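Local coordinates for SusD superfamily protein (Bacteroides thetaiotaomicron, PDB 3MCX) that is of unknown function but, as a zinc-binding SusD-family protein of the outer membrane, probably captures glycans for uptake, at residues A[278-283]-A[333-338]. Residues are numbered along the deposited sequence; the frame is centred on the assembly and turned at random.
Sequences MVYANE and VYLAKF
Two waters join the chain leaving helix 276-279 to strand 334-335, with an amide-ring stack at one end and apolar contacts round Tyr280 at the other. Tyr280 O accepts from both waters. One donates onward to Leu335 O at 2.8 Å, while the other accepts the N-H of Leu335, with Leu335 N 3.0 Å from the water oxygen. Both polar backbone atoms of Leu335 are thus served through solvent while Tyr334 and Ala336 use their backbones to pair with Lys314 and Leu312, an instance of loop and strand joined by bridging waters where their backbones stand too far apart to bond directly.

In the amide-aromatic stack, Asn282 CG stands anti to the backbone N (chi1 -170°), which brings the carboxamide over one face of the Tyr334 ring, and chi2 of -6° turns it nearly parallel to the ring, the planes 11° apart. OD1 sits 3.8 Å above the ring centre, and Asn282 CG comes within 3.6 Å of Tyr334 CG. Bonds from OD1 to Val317 N and from ND2 to Glu315 O fix the rotation of the amide, while Ala281 O meets the ring edge, 3.8 Å from Tyr334 CE2. An alanine in place of Tyr334 would probably leave this amide without its aromatic floor and loosen the packing against Leu324.

Apolar contacts gather round Tyr280. Leu335 CD2 makes a CH-pi contact over one face of this ring, 4.2 Å from its centroid, and Phe338 lies alongside, its CD2 4.1 Å from Tyr280 CD2; Trp46 meets Phe338 edge-to-face.

The strand forms a small two-stranded antiparallel sheet with 313-314, where Val333 and Tyr334 both face Lys314 in a classic beta bulge. Glu315 also ligates zinc, with Glu319 and His330; lying about 10 Å from the Tyr334 side chain, the zinc has the stack as a neighbour, not a part, of its site.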
loop_
_atom_site.group_PDB
_atom_site.type_symbol
_atom_site.label_atom_id
_atom_site.label_comp_id
_atom_site.label_asym_id
_atom_site.label_seq_id
_atom_site.Cartn_x
_atom_site.Cartn_y
_atom_site.Cartn_z
HETATM N N MSE A 278 11.018 1.373 11.236
HETATM C CA MSE A 278 11.921 0.697 12.146
HETATM C C MSE A 278 12.200 -0.734 11.692
HETATM O O MSE A 278 13.298 -1.248 11.895
HETATM C CB MSE A 278 11.396 0.725 13.587
HETATM C CG MSE A 278 11.619 2.055 14.255
HETATM SE SE MSE A 278 13.433 2.735 14.271
HETATM C CE MSE A 278 14.288 1.218 15.038
ATOM N N VAL A 279 11.210 -1.365 11.074
ATOM C CA VAL A 279 11.421 -2.734 10.601
ATOM C C VAL A 279 12.359 -2.768 9.382
ATOM O O VAL A 279 13.045 -3.765 9.167
ATOM C CB VAL A 279 10.066 -3.465 10.419
ATOM C CG1 VAL A 279 10.251 -4.948 9.935
ATOM C CG2 VAL A 279 9.291 -3.400 11.748
ATOM N N TYR A 280 12.462 -1.658 8.664
ATOM C CA TYR A 280 13.475 -1.502 7.603
ATOM C C TYR A 280 14.804 -0.950 8.125
ATOM O O TYR A 280 15.764 -0.850 7.363
ATOM C CB TYR A 280 12.959 -0.489 6.538
ATOM C CG TYR A 280 12.033 -1.048 5.484
ATOM C CD1 TYR A 280 12.518 -1.897 4.488
ATOM C CD2 TYR A 280 10.679 -0.696 5.450
ATOM C CE1 TYR A 280 11.689 -2.419 3.495
ATOM C CE2 TYR A 280 9.840 -1.221 4.467
ATOM C CZ TYR A 280 10.347 -2.082 3.509
ATOM O OH TYR A 280 9.493 -2.616 2.573
ATOM N N ALA A 281 14.889 -0.547 9.401
ATOM C CA ALA A 281 15.988 0.288 9.855
ATOM C C ALA A 281 17.329 -0.415 9.795
ATOM O O ALA A 281 17.427 -1.642 9.926
ATOM C CB ALA A 281 15.722 0.766 11.299
ATOM N N ASN A 282 18.334 0.413 9.601
ATOM C CA ASN A 282 19.746 0.039 9.526
ATOM C C ASN A 282 20.354 0.502 10.833
ATOM O O ASN A 282 20.825 1.638 10.976
ATOM C CB ASN A 282 20.337 0.695 8.287
ATOM C CG ASN A 282 21.707 0.219 7.930
ATOM O OD1 ASN A 282 22.349 -0.553 8.657
ATOM N ND2 ASN A 282 22.185 0.680 6.747
ATOM N N GLU A 283 20.312 -0.401 11.814
ATOM C CA GLU A 283 20.504 -0.033 13.219
ATOM C C GLU A 283 21.940 -0.234 13.675
ATOM O O GLU A 283 22.651 -1.115 13.173
ATOM C CB GLU A 283 19.587 -0.903 14.101
ATOM C CG GLU A 283 18.109 -0.829 13.775
ATOM C CD GLU A 283 17.336 -1.983 14.353
ATOM O OE1 GLU A 283 17.502 -3.117 13.862
ATOM O OE2 GLU A 283 16.534 -1.737 15.302
ATOM N N VAL A 333 21.657 -3.968 1.120
ATOM C CA VAL A 333 20.338 -4.551 1.310
ATOM C C VAL A 333 19.421 -3.755 2.238
ATOM O O VAL A 333 18.301 -4.169 2.464
ATOM C CB VAL A 333 20.456 -6.003 1.828
ATOM C CG1 VAL A 333 21.231 -6.857 0.800
ATOM C CG2 VAL A 333 21.094 -6.081 3.261
ATOM N N TYR A 334 19.838 -2.570 2.694
ATOM C CA TYR A 334 18.957 -1.762 3.539
ATOM C C TYR A 334 18.301 -0.679 2.688
ATOM O O TYR A 334 18.998 0.019 1.945
ATOM C CB TYR A 334 19.743 -1.142 4.709
ATOM C CG TYR A 334 20.215 -2.207 5.676
ATOM C CD1 TYR A 334 21.324 -2.926 5.418
ATOM C CD2 TYR A 334 19.502 -2.513 6.848
ATOM C CE1 TYR A 334 21.757 -3.935 6.249
ATOM C CE2 TYR A 334 19.932 -3.535 7.700
ATOM C CZ TYR A 334 21.078 -4.207 7.420
ATOM O OH TYR A 334 21.566 -5.207 8.254
ATOM N N LEU A 335 16.974 -0.608 2.729
ATOM C CA LEU A 335 16.214 0.384 1.985
ATOM C C LEU A 335 16.134 1.655 2.806
ATOM O O LEU A 335 15.684 1.588 3.961
ATOM C CB LEU A 335 14.807 -0.166 1.710
ATOM C CG LEU A 335 13.898 0.748 0.887
ATOM C CD1 LEU A 335 14.482 0.965 -0.489
ATOM C CD2 LEU A 335 12.445 0.226 0.851
ATOM N N ALA A 336 16.505 2.795 2.240
ATOM C CA ALA A 336 16.609 4.062 2.992
ATOM C C ALA A 336 15.472 5.055 2.662
ATOM O O ALA A 336 15.650 6.253 2.795
ATOM C CB ALA A 336 17.979 4.707 2.757
ATOM N N LYS A 337 14.324 4.570 2.219
ATOM C CA LYS A 337 13.202 5.437 1.886
ATOM C C LYS A 337 12.557 6.141 3.087
ATOM O O LYS A 337 11.947 7.167 2.898
ATOM C CB LYS A 337 12.101 4.687 1.140
ATOM C CG LYS A 337 12.356 4.558 -0.309
ATOM C CD LYS A 337 11.121 4.047 -1.040
ATOM C CE LYS A 337 11.431 4.059 -2.510
ATOM N NZ LYS A 337 10.401 3.435 -3.341
ATOM N N PHE A 338 12.666 5.580 4.294
ATOM C CA PHE A 338 11.920 6.104 5.448
ATOM C C PHE A 338 12.857 6.390 6.622
ATOM O O PHE A 338 12.750 5.796 7.703
ATOM C CB PHE A 338 10.821 5.097 5.833
ATOM C CG PHE A 338 10.057 4.578 4.652
ATOM C CD1 PHE A 338 9.372 5.454 3.822
ATOM C CD2 PHE A 338 10.101 3.214 4.300
ATOM C CE1 PHE A 338 8.682 4.975 2.674
ATOM C CE2 PHE A 338 9.413 2.737 3.151
ATOM C CZ PHE A 338 8.710 3.638 2.344
HETATM O O HOH W 1 17.282 1.218 6.220
HETATM O O HOH W 2 16.002 -2.292 4.966
#